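Local coordinates for cell division control protein 73 (Saccharomyces cerevisiae, PDB 3V46) that acts in transcription initiation, elongation and histone modification as a PAF1 complex subunit, its Ras-like C-terminal domain promoting association of the complex with chromatin, at residues I16-S21 and I71-T76; A30-F35 and G53-E58. All coordinates share one frame; numbering follows the deposited sequence. Where two conformers were deposited one is given.

Contact 1: I16-S21 and I71-T76; sequences IILIPS and IIVDNT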
ATOM      1  N   ILE A  16      -9.733   1.590  -0.133  1.00 15.23           N
ATOM      2  CA  ILE A  16      -8.870   1.411  -1.282  1.00 15.19           C
ATOM      3  C   ILE A  16      -7.408   1.612  -0.906  1.00 13.90           C
ATOM      4  O   ILE A  16      -7.068   2.530  -0.154  1.00 13.44           O
ATOM      5  CB  ILE A  16      -9.244   2.412  -2.386  1.00 15.40           C
ATOM      6  CG1 ILE A  16     -10.709   2.203  -2.799  1.00 17.82           C
ATOM      7  CG2 ILE A  16      -8.323   2.269  -3.574  1.00 17.48           C
ATOM      8  CD1 ILE A  16     -11.284   3.299  -3.683  1.00 21.09           C
ATOM      9  N   ILE A  17      -6.551   0.742  -1.431  1.00 12.61           N
ATOM     10  CA  ILE A  17      -5.109   0.874  -1.311  1.00 11.91           C
ATOM     11  C   ILE A  17      -4.553   1.089  -2.705  1.00 12.75           C
ATOM     12  O   ILE A  17      -4.849   0.327  -3.623  1.00 13.07           O
ATOM     13  CB  ILE A  17      -4.467  -0.381  -0.691  1.00 14.52           C
ATOM     14  CG1 ILE A  17      -5.005  -0.622   0.726  1.00 15.79           C
ATOM     15  CG2 ILE A  17      -2.948  -0.222  -0.635  1.00 13.84           C
ATOM     16  CD1 ILE A  17      -4.500  -1.912   1.417  1.00 16.01           C
ATOM     17  N   LEU A  18      -3.764   2.139  -2.883  1.00 11.99           N
ATOM     18  CA  LEU A  18      -3.148   2.402  -4.182  1.00 11.58           C
ATOM     19  C   LEU A  18      -1.733   1.859  -4.193  1.00 13.04           C
ATOM     20  O   LEU A  18      -0.933   2.202  -3.335  1.00 14.00           O
ATOM     21  CB  LEU A  18      -3.095   3.895  -4.463  1.00 13.02           C
ATOM     22  CG  LEU A  18      -4.408   4.651  -4.432  1.00 18.01           C
ATOM     23  CD1 LEU A  18      -4.169   6.109  -4.801  1.00 19.17           C
ATOM     24  CD2 LEU A  18      -5.375   4.008  -5.386  1.00 21.87           C
ATOM     25  N   ILE A  19      -1.432   1.038  -5.192  1.00 12.29           N
ATOM     26  CA  ILE A  19      -0.107   0.461  -5.356  0.55 12.79           C
ATOM     27  C   ILE A  19       0.273   0.488  -6.835  1.00 16.41           C
ATOM     28  O   ILE A  19       0.344  -0.551  -7.498  1.00 18.69           O
ATOM     29  CB  ILE A  19      -0.027  -0.962  -4.749  0.55 15.68           C
ATOM     30  CG1 ILE A  19       1.420  -1.470  -4.763  0.55 13.16           C
ATOM     31  CG2 ILE A  19      -0.982  -1.926  -5.469  0.55 21.32           C
ATOM     32  CD1 ILE A  19       1.647  -2.695  -3.919  0.55 22.06           C
ATOM     33  N   PRO A  20       0.497   1.686  -7.369  1.00 15.37           N
ATOM     34  CA  PRO A  20       1.079   1.703  -8.712  1.00 17.59           C
ATOM     35  C   PRO A  20       2.513   1.194  -8.634  1.00 18.23           C
ATOM     36  O   PRO A  20       3.091   1.148  -7.546  1.00 21.66           O
ATOM     37  CB  PRO A  20       1.080   3.177  -9.064  1.00 19.16           C
ATOM     38  CG  PRO A  20       1.319   3.847  -7.751  1.00 18.19           C
ATOM     39  CD  PRO A  20       0.481   3.025  -6.765  1.00 16.10           C
ATOM     40  N   SER A  21       3.080   0.797  -9.757  1.00 18.30           N
ATOM     41  CA  SER A  21       4.425   0.261  -9.723  1.00 20.04           C
ATOM     42  C   SER A  21       5.362   0.986 -10.669  1.00 20.38           C
ATOM     43  O   SER A  21       4.937   1.576 -11.659  1.00 23.16           O
ATOM     44  CB  SER A  21       4.429  -1.243 -10.051  1.00 26.70           C
ATOM     45  OG  SER A  21       3.996  -1.513 -11.379  1.00 32.04           O
ATOM     46  N   ILE A  71      -9.942  -2.942  -1.752  1.00 15.76           N
ATOM     47  CA  ILE A  71      -9.718  -2.881  -3.182  1.00 17.06           C
ATOM     48  C   ILE A  71      -8.308  -2.341  -3.365  1.00 16.14           C
ATOM     49  O   ILE A  71      -8.001  -1.247  -2.910  1.00 17.80           O
ATOM     50  CB  ILE A  71     -10.728  -1.937  -3.833  1.00 19.49           C
ATOM     51  CG1 ILE A  71     -12.153  -2.465  -3.605  1.00 24.56           C
ATOM     52  CG2 ILE A  71     -10.442  -1.783  -5.314  1.00 22.34           C
ATOM     53  CD1 ILE A  71     -13.216  -1.453  -3.913  1.00 29.07           C
ATOM     54  N   ILE A  72      -7.452  -3.110  -4.020  1.00 15.63           N
ATOM     55  CA  ILE A  72      -6.041  -2.754  -4.172  1.00 15.51           C
ATOM     56  C   ILE A  72      -5.775  -2.598  -5.659  1.00 15.63           C
ATOM     57  O   ILE A  72      -5.935  -3.536  -6.428  1.00 16.12           O
ATOM     58  CB  ILE A  72      -5.136  -3.836  -3.574  1.00 16.42           C
ATOM     59  CG1 ILE A  72      -5.540  -4.095  -2.117  1.00 17.63           C
ATOM     60  CG2 ILE A  72      -3.662  -3.422  -3.689  1.00 17.69           C
ATOM     61  CD1 ILE A  72      -4.750  -5.175  -1.421  1.00 18.84           C
ATOM     62  N   VAL A  73      -5.424  -1.390  -6.071  1.00 14.50           N
ATOM     63  CA  VAL A  73      -5.345  -1.082  -7.488  1.00 14.14           C
ATOM     64  C   VAL A  73      -4.038  -0.422  -7.843  1.00 13.53           C
ATOM     65  O   VAL A  73      -3.491   0.340  -7.048  1.00 13.36           O
ATOM     66  CB  VAL A  73      -6.510  -0.183  -7.950  1.00 18.05           C
ATOM     67  CG1 VAL A  73      -7.786  -0.978  -8.016  1.00 24.14           C
ATOM     68  CG2 VAL A  73      -6.678   1.034  -7.042  1.00 17.10           C
ATOM     69  N   ASP A  74      -3.571  -0.674  -9.067  1.00 14.91           N
ATOM     70  CA  ASP A  74      -2.311  -0.099  -9.552  1.00 15.29           C
ATOM     71  C   ASP A  74      -2.520   1.107 -10.454  1.00 15.70           C
ATOM     72  O   ASP A  74      -1.585   1.574 -11.096  1.00 18.36           O
ATOM     73  CB  ASP A  74      -1.439  -1.153 -10.251  1.00 16.23           C
ATOM     74  CG  ASP A  74      -1.968  -1.587 -11.620  1.00 18.86           C
ATOM     75  OD1 ASP A  74      -3.001  -1.075 -12.081  1.00 19.42           O
ATOM     76  OD2 ASP A  74      -1.323  -2.450 -12.254  1.00 22.42           O
ATOM     77  N   ASN A  75      -3.744   1.627 -10.462  1.00 17.57           N
ATOM     78  CA  ASN A  75      -4.133   2.705 -11.356  1.00 20.45           C
ATOM     79  C   ASN A  75      -5.327   3.438 -10.757  1.00 21.17           C
ATOM     80  O   ASN A  75      -5.870   3.023  -9.742  1.00 20.50           O
ATOM     81  CB  ASN A  75      -4.523   2.133 -12.716  1.00 21.13           C
ATOM     82  CG  ASN A  75      -5.782   1.295 -12.637  1.00 21.46           C
ATOM     83  OD1 ASN A  75      -6.892   1.797 -12.834  1.00 24.04           O
ATOM     84  ND2 ASN A  75      -5.626   0.030 -12.296  1.00 22.74           N
ATOM     85  N   THR A  76      -5.749   4.524 -11.380  1.00 23.17           N
ATOM     86  CA  THR A  76      -6.857   5.304 -10.837  1.00 25.40           C
ATOM     87  C   THR A  76      -8.047   5.387 -11.784  1.00 25.52           C
ATOM     88  O   THR A  76      -8.840   6.327 -11.702  1.00 26.99           O
ATOM     89  CB  THR A  76      -6.413   6.734 -10.461  1.00 29.56           C
ATOM     90  OG1 THR A  76      -5.875   7.389 -11.610  1.00 34.32           O
ATOM     91  CG2 THR A  76      -5.355   6.704  -9.358  1.00 32.16           C
TER
HETATM   92  O   HOH W   1       1.399  -2.731 -11.416  1.00 31.70           O
HETATM   93  O   HOH W   2       1.108   0.748 -12.085  1.00 35.02           O

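Contact 2: A30-F35 and G53-E58; sequences ANIKQF and GLVNIE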
ATOM      1  N   ALA A  30       0.943  -7.644  -8.373  1.00 18.95           N
ATOM      2  CA  ALA A  30       1.214  -9.029  -8.758  1.00 18.07           C
ATOM      3  C   ALA A  30       1.657  -9.900  -7.593  1.00 18.27           C
ATOM      4  O   ALA A  30       1.431 -11.112  -7.623  1.00 19.67           O
ATOM      5  CB  ALA A  30       2.227  -9.100  -9.892  1.00 20.91           C
ATOM      6  N   ASN A  31       2.282  -9.304  -6.573  1.00 16.83           N
ATOM      7  CA  ASN A  31       2.791 -10.089  -5.446  1.00 15.98           C
ATOM      8  C   ASN A  31       2.244  -9.680  -4.086  1.00 14.94           C
ATOM      9  O   ASN A  31       2.623 -10.244  -3.060  1.00 15.92           O
ATOM     10  CB  ASN A  31       4.331 -10.101  -5.415  1.00 16.65           C
ATOM     11  CG  ASN A  31       4.929  -8.760  -5.018  1.00 13.59           C
ATOM     12  OD1 ASN A  31       4.251  -7.749  -4.969  1.00 14.67           O
ATOM     13  ND2 ASN A  31       6.226  -8.756  -4.754  1.00 16.93           N
ATOM     14  N   ILE A  32       1.322  -8.727  -4.068  1.00 14.90           N
ATOM     15  CA  ILE A  32       0.842  -8.197  -2.803  1.00 14.21           C
ATOM     16  C   ILE A  32      -0.025  -9.184  -2.030  1.00 16.86           C
ATOM     17  O   ILE A  32       0.002  -9.200  -0.818  1.00 16.30           O
ATOM     18  CB  ILE A  32       0.103  -6.848  -3.000  1.00 16.38           C
ATOM     19  CG1 ILE A  32      -0.092  -6.139  -1.656  1.00 16.48           C
ATOM     20  CG2 ILE A  32      -1.230  -7.053  -3.713  1.00 17.98           C
ATOM     21  CD1 ILE A  32       1.180  -5.681  -0.993  1.00 18.69           C
ATOM     22  N   LYS A  33      -0.807 -10.008  -2.715  1.00 18.10           N
ATOM     23  CA  LYS A  33      -1.632 -10.970  -2.008  1.00 19.39           C
ATOM     24  C   LYS A  33      -0.756 -12.008  -1.304  1.00 18.66           C
ATOM     25  O   LYS A  33      -0.978 -12.318  -0.132  1.00 20.71           O
ATOM     26  CB  LYS A  33      -2.616 -11.638  -2.973  1.00 27.31           C
ATOM     27  CG  LYS A  33      -3.597 -12.558  -2.302  1.00 38.66           C
ATOM     28  CD  LYS A  33      -4.559 -13.155  -3.324  1.00 41.78           C
ATOM     29  CE  LYS A  33      -5.256 -12.075  -4.119  1.00 43.33           C
ATOM     30  NZ  LYS A  33      -6.376 -12.653  -4.938  1.00 50.15           N
ATOM     31  N   GLN A  34       0.232 -12.553  -2.010  1.00 20.19           N
ATOM     32  CA  GLN A  34       1.127 -13.526  -1.398  1.00 22.19           C
ATOM     33  C   GLN A  34       1.793 -12.913  -0.169  1.00 18.94           C
ATOM     34  O   GLN A  34       1.945 -13.556   0.870  1.00 21.34           O
ATOM     35  CB  GLN A  34       2.205 -13.971  -2.387  1.00 27.74           C
ATOM     36  CG  GLN A  34       1.658 -14.713  -3.588  1.00 38.99           C
ATOM     37  CD  GLN A  34       2.564 -15.846  -4.041  1.00 47.38           C
ATOM     38  OE1 GLN A  34       3.604 -16.111  -3.434  1.00 50.53           O
ATOM     39  NE2 GLN A  34       2.170 -16.523  -5.116  1.00 54.50           N
ATOM     40  N   PHE A  35       2.197 -11.661  -0.296  1.00 18.59           N
ATOM     41  CA  PHE A  35       2.889 -11.003   0.793  1.00 17.67           C
ATOM     42  C   PHE A  35       1.963 -10.796   1.989  1.00 17.14           C
ATOM     43  O   PHE A  35       2.259 -11.239   3.097  1.00 18.57           O
ATOM     44  CB  PHE A  35       3.485  -9.676   0.315  1.00 18.47           C
ATOM     45  CG  PHE A  35       4.354  -8.997   1.333  1.00 19.41           C
ATOM     46  CD1 PHE A  35       5.530  -9.580   1.767  1.00 23.69           C
ATOM     47  CD2 PHE A  35       3.994  -7.770   1.836  1.00 19.97           C
ATOM     48  CE1 PHE A  35       6.332  -8.944   2.708  1.00 23.24           C
ATOM     49  CE2 PHE A  35       4.790  -7.125   2.766  1.00 24.37           C
ATOM     50  CZ  PHE A  35       5.959  -7.713   3.200  1.00 26.12           C
ATOM     51  N   GLY A  53      -5.253  -4.844 -13.126  1.00 25.04           N
ATOM     52  CA  GLY A  53      -4.555  -4.071 -12.108  1.00 20.95           C
ATOM     53  C   GLY A  53      -5.267  -4.005 -10.772  1.00 19.07           C
ATOM     54  O   GLY A  53      -4.992  -3.127  -9.961  1.00 21.65           O
ATOM     55  N   LEU A  54      -6.181  -4.933 -10.533  1.00 22.41           N
ATOM     56  CA  LEU A  54      -6.994  -4.902  -9.332  1.00 20.36           C
ATOM     57  C   LEU A  54      -6.938  -6.235  -8.613  1.00 21.91           C
ATOM     58  O   LEU A  54      -7.139  -7.293  -9.226  1.00 25.93           O
ATOM     59  CB  LEU A  54      -8.449  -4.581  -9.702  1.00 25.72           C
ATOM     60  CG  LEU A  54      -9.523  -4.693  -8.610  1.00 33.71           C
ATOM     61  CD1 LEU A  54      -9.774  -6.131  -8.178  1.00 37.30           C
ATOM     62  CD2 LEU A  54      -9.171  -3.851  -7.429  1.00 34.38           C
ATOM     63  N   VAL A  55      -6.675  -6.186  -7.312  1.00 18.57           N
ATOM     64  CA  VAL A  55      -6.853  -7.347  -6.466  1.00 20.95           C
ATOM     65  C   VAL A  55      -7.675  -7.012  -5.234  1.00 18.38           C
ATOM     66  O   VAL A  55      -7.757  -5.869  -4.801  1.00 20.63           O
ATOM     67  CB  VAL A  55      -5.531  -7.995  -6.044  1.00 26.96           C
ATOM     68  CG1 VAL A  55      -4.720  -8.379  -7.267  1.00 28.83           C
ATOM     69  CG2 VAL A  55      -4.754  -7.080  -5.154  1.00 28.63           C
ATOM     70  N   ASN A  56      -8.321  -8.029  -4.693  1.00 21.19           N
ATOM     71  CA  ASN A  56      -9.107  -7.871  -3.496  1.00 21.85           C
ATOM     72  C   ASN A  56      -8.500  -8.690  -2.376  1.00 21.35           C
ATOM     73  O   ASN A  56      -8.027  -9.803  -2.602  1.00 21.91           O
ATOM     74  CB  ASN A  56     -10.536  -8.345  -3.755  1.00 29.99           C
ATOM     75  CG  ASN A  56     -11.200  -7.581  -4.871  1.00 33.84           C
ATOM     76  OD1 ASN A  56     -11.725  -6.488  -4.664  1.00 34.21           O
ATOM     77  ND2 ASN A  56     -11.164  -8.144  -6.072  1.00 40.18           N
ATOM     78  N   ILE A  57      -8.514  -8.130  -1.171  1.00 18.12           N
ATOM     79  CA  ILE A  57      -8.063  -8.832   0.018  1.00 18.78           C
ATOM     80  C   ILE A  57      -9.036  -8.544   1.146  1.00 19.14           C
ATOM     81  O   ILE A  57      -9.354  -7.385   1.416  1.00 22.87           O
ATOM     82  CB  ILE A  57      -6.641  -8.378   0.446  1.00 20.59           C
ATOM     83  CG1 ILE A  57      -5.594  -8.821  -0.579  1.00 25.88           C
ATOM     84  CG2 ILE A  57      -6.280  -8.951   1.811  1.00 27.11           C
ATOM     85  CD1 ILE A  57      -4.159  -8.441  -0.191  1.00 27.19           C
ATOM     86  N   GLU A  58      -9.517  -9.594   1.805  1.00 17.97           N
ATOM     87  CA  GLU A  58     -10.351  -9.427   2.974  1.00 20.57           C
ATOM     88  C   GLU A  58      -9.494  -9.681   4.208  1.00 18.79           C
ATOM     89  O   GLU A  58      -8.690 -10.621   4.238  1.00 18.37           O
ATOM     90  CB  GLU A  58     -11.532 -10.400   2.931  1.00 25.20           C
ATOM     91  CG  GLU A  58     -12.483 -10.250   4.095  1.00 28.38           C
ATOM     92  CD  GLU A  58     -13.868 -10.847   3.828  1.00 29.89           C
ATOM     93  OE1 GLU A  58     -14.391 -10.754   2.700  1.00 29.05           O
ATOM     94  OE2 GLU A  58     -14.431 -11.415   4.759  1.00 30.41           O
TER
HETATM   95  O   HOH W   3      -8.005 -10.629  -6.084  1.00 32.05           O

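Contact 1: I16-S21 and I71-T76
Ile-16, Leu-18 and Val-73, with Ile-71, share one face of the parallel pair formed by strand 16-18 and the end of strand 68-73; Ile-17 and Ile-72 lie on the other, and the peptide groups between them hydrogen-bond to each other. Ile-17 is gripped twice: its N donates to Ile-71 O at 2.9 Å, and its O receives Val-73 N at 3.0 Å, nearly along the C=O axis. Ile-19 N then reaches Val-73 O at 2.9 Å in an almost straight bond (178° at the hydrogen), although the donor is tilted 25° from the carbonyl plane.

On the first face chi1 of -74° turns Val-73 CG1 anti to the carbonyl carbon and leaves CG2 between that carbon and the backbone N, where it meets Leu-18 CD2 at 3.6 Å and also touches Ile-16 CG2. On the second, Ile-17 CB faces Ile-72 CG1 at 4.1 Å; just past the strand Ile-19 CG2, in one of two conformers, lies near Ile-72 CG2. Branching at CB favours the extended backbone, which suits the isoleucines and Val-73, while Leu-18 offers a longer branch and also packs on Val-88 and Ile-91 of strand 88-92.

Buried peptides thus satisfy one another, whereas past the strands two waters link Ser-21 to Asp-74, N to O and OG to OD2, and Asn-75 ND2 holds the other carboxylate oxygen, OD1, at 2.9 Å.

Contact 2: A30-F35 and G53-E58
Ile-32 and Lys-33, in the first turn of helix 32-38, come over one face of strand 54-59, and the nearest pair of CA atoms, Lys-33 CA and Ile-57 CA, is 7.1 Å apart, so side chains must bridge the gap. Ile-32 CG2 meets Val-55 CG2 at 3.8 Å, methyl against methyl, as the two side chains cross at a slant. Chi1 of -166° turns Ile-32 CG1 anti to the backbone N and leaves CG2 for the strand. Two residues along, on the same strand face as Val-55, Ile-57 extends CD1 to within 4.0 Å of Lys-33 CA, touching the helix backbone itself. Valine and isoleucine suit these alternate positions, offering short hydrocarbon branches to the helix, while Ile-57 also touches Trp-157 of helix 149-166.

Lys-33 works differently, at the exposed margin. Its chain starts extended and bends at chi3 (-55°), bringing CE to 3.9 Å from Asn-56 O. The ammonium group reaches the strand through water: NZ donates to a water at 2.8 Å, and the same water accepts Asn-56 N at 3.0 Å. A long, flexible lysine can thus lay methylenes beside the strand and keep its charge solvated. Asn-56, whose CB points away from the helix, contributes its backbone N to the bridge, and its O lies beside the lysine chain. Helix 32-38 and helix 149-166 together pack against strand 54-59, the alpha-on-beta layering of the Ras-like fold, in a domain that does not bind GTP.

Overall arrangement
Contact 1 belongs to the core and contact 2 to the partly open flank of the same sheet. Strand 68-73 lies between strands 16-18 and 54-59, parallel to the first and antiparallel to the second, which is outermost within the chain. The two contacts meet directly: Ile-72 N probably bonds to Val-55 O, and Asp-74 N to Gly-53 O, while Leu-54 packs on Ile-71 and Val-73. In the interior, contact 1 combines direct peptide bonding with branched aliphatic packing and keeps water to its polar end. Contact 2 has a small apolar patch and a water-mediated lysine at its margin. Contact 1 holds neighbouring strands within the sheet, and contact 2 joins the helix layer to it.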